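Local coordinates for protein Ika8 (Synthetic construct, PDB 6G6O) that has no assigned biological function but was computationally designed, as a symmetrical protein, to fold into an eight-bladed beta-propeller related to WD40 proteins, at residues S24-V29 with W40-G45; D52-E57 with S70-G75. All coordinates share one frame; numbering follows the deposited sequence.

Interaction 1 of 2, residues S24-V29 with W40-G45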
loop_
_atom_site.group_PDB
_atom_site.type_symbol
_atom_site.label_atom_id
_atom_site.label_comp_id
_atom_site.label_asym_id
_atom_site.label_seq_id
_atom_site.Cartn_x
_atom_site.Cartn_y
_atom_site.Cartn_z
ATOM N N SER A 24 -1.462 12.440 5.014
ATOM C CA SER A 24 -2.773 12.827 5.517
ATOM C C SER A 24 -2.773 14.318 5.819
ATOM O O SER A 24 -1.830 14.827 6.433
ATOM C CB SER A 24 -3.143 12.029 6.774
ATOM O OG SER A 24 -4.413 12.411 7.273
ATOM N N LYS A 25 -3.834 15.006 5.389
ATOM C CA LYS A 25 -4.003 16.454 5.563
ATOM C C LYS A 25 -2.839 17.150 4.869
ATOM O O LYS A 25 -2.726 17.041 3.635
ATOM C CB LYS A 25 -4.171 16.776 7.050
ATOM C CG LYS A 25 -5.061 15.811 7.817
ATOM C CD LYS A 25 -4.940 16.045 9.314
ATOM C CE LYS A 25 -3.481 16.112 9.744
ATOM N NZ LYS A 25 -3.316 16.779 11.065
ATOM N N ASN A 26 -1.977 17.872 5.582
ATOM C CA ASN A 26 -0.791 18.493 5.006
ATOM C C ASN A 26 0.472 17.978 5.686
ATOM O O ASN A 26 1.477 18.685 5.773
ATOM C CB ASN A 26 -0.873 20.016 5.103
ATOM C CG ASN A 26 -1.785 20.618 4.050
ATOM O OD1 ASN A 26 -2.791 21.249 4.373
ATOM N ND2 ASN A 26 -1.437 20.423 2.784
ATOM N N ILE A 27 0.424 16.743 6.177
ATOM C CA ILE A 27 1.535 16.121 6.883
ATOM C C ILE A 27 1.949 14.872 6.123
ATOM O O ILE A 27 1.100 14.090 5.682
ATOM C CB ILE A 27 1.156 15.778 8.340
ATOM C CG1 ILE A 27 0.959 17.059 9.153
ATOM C CG2 ILE A 27 2.214 14.893 8.979
ATOM C CD1 ILE A 27 0.796 16.825 10.640
ATOM N N VAL A 28 3.257 14.695 5.957
ATOM C CA VAL A 28 3.825 13.517 5.316
ATOM C C VAL A 28 4.656 12.771 6.349
ATOM O O VAL A 28 5.469 13.380 7.055
ATOM C CB VAL A 28 4.677 13.893 4.088
ATOM C CG1 VAL A 28 5.589 12.741 3.693
ATOM C CG2 VAL A 28 3.783 14.277 2.924
ATOM N N VAL A 29 4.441 11.463 6.448
ATOM C CA VAL A 29 5.243 10.585 7.292
ATOM C C VAL A 29 6.010 9.645 6.375
ATOM O O VAL A 29 5.410 8.938 5.556
ATOM C CB VAL A 29 4.376 9.801 8.289
ATOM C CG1 VAL A 29 5.253 9.015 9.250
ATOM C CG2 VAL A 29 3.458 10.742 9.048
ATOM N N TRP A 40 6.912 15.440 8.020
ATOM C CA TRP A 40 7.112 16.631 7.208
ATOM C C TRP A 40 5.883 17.529 7.242
ATOM O O TRP A 40 4.758 17.068 7.451
ATOM C CB TRP A 40 7.427 16.259 5.756
ATOM C CG TRP A 40 8.523 15.255 5.610
ATOM C CD1 TRP A 40 8.385 13.925 5.349
ATOM C CD2 TRP A 40 9.932 15.502 5.708
ATOM N NE1 TRP A 40 9.619 13.325 5.282
ATOM C CE2 TRP A 40 10.584 14.273 5.500
ATOM C CE3 TRP A 40 10.702 16.642 5.951
ATOM C CZ2 TRP A 40 11.971 14.151 5.528
ATOM C CZ3 TRP A 40 12.078 16.519 5.982
ATOM C CH2 TRP A 40 12.698 15.283 5.772
ATOM N N ASP A 41 6.117 18.822 7.030
ATOM C CA ASP A 41 5.063 19.821 6.885
ATOM C C ASP A 41 4.974 20.182 5.408
ATOM O O ASP A 41 5.889 20.808 4.863
ATOM C CB ASP A 41 5.356 21.054 7.740
ATOM C CG ASP A 41 4.188 22.020 7.801
ATOM O OD1 ASP A 41 3.181 21.805 7.094
ATOM O OD2 ASP A 41 4.283 23.010 8.558
ATOM N N ILE A 42 3.877 19.788 4.762
ATOM C CA ILE A 42 3.731 20.054 3.334
ATOM C C ILE A 42 3.584 21.548 3.072
ATOM O O ILE A 42 4.060 22.055 2.049
ATOM C CB ILE A 42 2.545 19.248 2.767
ATOM C CG1 ILE A 42 2.977 17.801 2.511
ATOM C CG2 ILE A 42 1.976 19.898 1.507
ATOM C CD1 ILE A 42 2.517 17.236 1.185
ATOM N N LEU A 43 2.959 22.282 3.993
ATOM C CA LEU A 43 2.722 23.703 3.773
ATOM C C LEU A 43 3.989 24.539 3.925
ATOM O O LEU A 43 4.132 25.559 3.243
ATOM C CB LEU A 43 1.642 24.206 4.732
ATOM C CG LEU A 43 0.269 23.553 4.557
ATOM C CD1 LEU A 43 -0.779 24.245 5.414
ATOM C CD2 LEU A 43 -0.142 23.558 3.093
ATOM N N THR A 44 4.913 24.135 4.799
ATOM C CA THR A 44 6.129 24.897 5.037
ATOM C C THR A 44 7.398 24.182 4.597
ATOM O O THR A 44 8.475 24.785 4.649
ATOM C CB THR A 44 6.258 25.259 6.525
ATOM O OG1 THR A 44 6.450 24.067 7.298
ATOM C CG2 THR A 44 5.011 25.975 7.013
ATOM N N GLY A 45 7.308 22.922 4.172
ATOM C CA GLY A 45 8.475 22.160 3.781
ATOM C C GLY A 45 9.373 21.722 4.914
ATOM O O GLY A 45 10.294 20.930 4.677
#
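V28 meets the indole of W40 at its five-membered end: CD1 of W40 lies 3.5 Å from CG1 of V28, with the V28 carbonyl oxygen approaching obliquely. L47 and L11 also touch the W40 side chain, and its NE1 bonds to the hydroxyl of S30. A second flat group, the carboxamide of N26, has L43 over one face; the L43 methyl CD2 sits 3.4 Å from N26 ND2, and L43 CG lies above N26 CG. I42 CG2 comes to 3.7 Å of N26 ND2. The third is the carboxylate of D41. Its CG, anti to the backbone N (chi1 -171°), is carried forward beside the following turn, where two groups meet the carboxylate from above one face: L43 N bonds D41 OD1 at 3.1 Å, closing an Asx turn, and T44 OG1 bonds D41 OD2 at 2.7 Å. An alanine in place of D41 would probably leave the L43 amide and the T44 hydroxyl without this acceptor, and the turn after the strand less firmly set.

The backbones run antiparallel. W40 N gives V28 O a short bond of 2.7 Å, and V28 N returns one to W40 O. Just past the strand, I42 N binds N26 O at 2.8 Å, carrying the pairing into the two turns. V28 CG2 packs 3.6 Å from I42 CG1, and F23 touches both side chains. The chemistry thus divides: amide bonds join the two middle strands, 27-32 and 37-41, of the four-stranded blade, alkyl and indole groups fill the V28 face, and one carboxylate organises the turn beyond W40.

Interaction 2 of 2, residues D52-E57 with S70-G75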
loop_
_atom_site.group_PDB
_atom_site.type_symbol
_atom_site.label_atom_id
_atom_site.label_comp_id
_atom_site.label_asym_id
_atom_site.label_seq_id
_atom_site.Cartn_x
_atom_site.Cartn_y
_atom_site.Cartn_z
ATOM N N ASP A 52 11.974 8.840 16.914
ATOM C CA ASP A 52 12.977 7.881 17.363
ATOM C C ASP A 52 12.914 6.582 16.573
ATOM O O ASP A 52 13.918 5.868 16.492
ATOM C CB ASP A 52 12.817 7.606 18.860
ATOM C CG ASP A 52 11.371 7.608 19.303
ATOM O OD1 ASP A 52 10.482 7.597 18.428
ATOM O OD2 ASP A 52 11.124 7.628 20.528
ATOM N N GLY A 53 11.761 6.270 15.987
ATOM C CA GLY A 53 11.579 5.192 15.046
ATOM C C GLY A 53 11.917 3.825 15.611
ATOM O O GLY A 53 11.928 3.587 16.821
ATOM N N HIS A 54 12.196 2.915 14.688
ATOM C CA HIS A 54 12.565 1.547 15.003
ATOM C C HIS A 54 14.049 1.341 14.738
ATOM O O HIS A 54 14.668 2.053 13.944
ATOM C CB HIS A 54 11.745 0.551 14.175
ATOM C CG HIS A 54 10.284 0.873 14.103
ATOM N ND1 HIS A 54 9.323 0.113 14.735
ATOM C CD2 HIS A 54 9.618 1.865 13.465
ATOM C CE1 HIS A 54 8.130 0.624 14.492
ATOM N NE2 HIS A 54 8.281 1.689 13.727
ATOM N N GLN A 55 14.616 0.347 15.413
ATOM C CA GLN A 55 15.996 -0.051 15.180
ATOM C C GLN A 55 16.153 -0.907 13.932
ATOM O O GLN A 55 17.213 -1.509 13.737
ATOM C CB GLN A 55 16.541 -0.797 16.399
ATOM C CG GLN A 55 16.508 0.017 17.680
ATOM C CD GLN A 55 17.361 1.265 17.595
ATOM O OE1 GLN A 55 16.921 2.360 17.947
ATOM N NE2 GLN A 55 18.592 1.108 17.121
ATOM N N SER A 56 15.122 -0.972 13.089
ATOM C CA SER A 56 15.142 -1.791 11.890
ATOM C C SER A 56 14.356 -1.079 10.799
ATOM O O SER A 56 13.595 -0.148 11.068
ATOM C CB SER A 56 14.559 -3.186 12.155
ATOM O OG SER A 56 14.958 -4.106 11.157
ATOM N N GLU A 57 14.542 -1.543 9.565
ATOM C CA GLU A 57 13.922 -0.920 8.400
ATOM C C GLU A 57 12.418 -0.779 8.573
ATOM O O GLU A 57 11.714 -1.764 8.806
ATOM C CB GLU A 57 14.226 -1.746 7.147
ATOM C CG GLU A 57 13.244 -1.504 6.010
ATOM C CD GLU A 57 13.502 -2.389 4.808
ATOM O OE1 GLU A 57 14.522 -3.106 4.801
ATOM O OE2 GLU A 57 12.678 -2.368 3.872
ATOM N N SER A 70 3.374 2.260 12.727
ATOM C CA SER A 70 4.571 1.956 11.954
ATOM C C SER A 70 5.075 0.567 12.309
ATOM O O SER A 70 5.222 0.238 13.490
ATOM C CB SER A 70 5.667 2.996 12.204
ATOM O OG SER A 70 6.244 2.836 13.486
ATOM N N GLY A 71 5.335 -0.242 11.286
ATOM C CA GLY A 71 5.932 -1.549 11.467
ATOM C C GLY A 71 7.335 -1.589 10.902
ATOM O O GLY A 71 7.671 -0.789 10.024
ATOM N N ALA A 72 8.166 -2.509 11.385
ATOM C CA ALA A 72 9.564 -2.564 10.990
ATOM C C ALA A 72 9.935 -3.985 10.584
ATOM O O ALA A 72 9.114 -4.907 10.629
ATOM C CB ALA A 72 10.477 -2.070 12.117
ATOM N N LYS A 73 11.196 -4.154 10.181
ATOM C CA LYS A 73 11.703 -5.455 9.773
ATOM C C LYS A 73 12.012 -6.365 10.956
ATOM O O LYS A 73 12.132 -7.580 10.768
ATOM C CB LYS A 73 12.958 -5.281 8.913
ATOM C CG LYS A 73 13.179 -6.374 7.880
ATOM C CD LYS A 73 12.317 -6.163 6.646
ATOM C CE LYS A 73 13.085 -6.488 5.373
ATOM N NZ LYS A 73 12.266 -6.266 4.149
ATOM N N ASP A 74 12.144 -5.814 12.159
ATOM C CA ASP A 74 12.398 -6.620 13.346
ATOM C C ASP A 74 11.121 -7.095 14.024
ATOM O O ASP A 74 11.199 -7.761 15.060
ATOM C CB ASP A 74 13.264 -5.843 14.348
ATOM C CG ASP A 74 12.647 -4.517 14.761
ATOM O OD1 ASP A 74 11.525 -4.201 14.313
ATOM O OD2 ASP A 74 13.291 -3.787 15.544
ATOM N N GLY A 75 9.956 -6.767 13.472
ATOM C CA GLY A 75 8.694 -7.231 14.002
ATOM C C GLY A 75 7.977 -6.266 14.918
ATOM O O GLY A 75 6.862 -6.572 15.353
HETATM O O HOH W 1 12.667 -1.594 16.439
#
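H54 leans on A72 and ends at S70. Its CB sits 3.6 Å from A72 CB, and CG and ND1 are equally near that methyl. G71 C and A72 N lie over one face of the imidazole. The torsion that puts CG anti to the carbonyl carbon (chi1 -45°) sends the ring back along the strand, from A72 toward S70. At the tip, H54 NE2 meets S70 OG at the ring edge, modelled at 2.4 Å, too short to trust in detail; either atom could be the donor. ND1 turns to T76 OG1, which also binds D74 OD1, and S70 OG has a weak bond from W80 NE1.

Further along, S56 CB packs 3.5 Å from D74 CG. A water accepts from Q55 N and probably bridges to D74 OD2, though that leg is modelled too short to be relied on. E57 O takes a weak bond from K73 N at 2.8 Å, while the E57 and K73 side chains run alongside each other to a long salt bridge, 3.9 Å from E57 OE2 to K73 NZ. Glycine-histidine loop, strand serine, tryptophan and turn aspartate are the elements of the WD40 Asp-His-Ser/Thr-Trp network, here with T76 standing between D74 and H54.

How the interactions relate
Interactions 1 and 2 belong to successive blades, with centres 22 Å apart and nearest atoms about 7 Å apart, so they do not touch. The strand 47-51 spans the gap: L47 and L48 lie against W40 and D41 of interaction 1, and the same strand runs into the loop 52-57 of interaction 2. The two contacts sit at opposite ends of the blades, interaction 1 at the start of strand 27-32, interaction 2 at the end of strand 67-72, where an interblade loop meets a turn within the blade. H54 also reaches back by a backbone bond to G35, and I27 packs on F63 of the next blade. Both contain one end of a tryptophan-serine pairing, W40 with S30 and, weakly, W80 with S70, as expected of designed repeats.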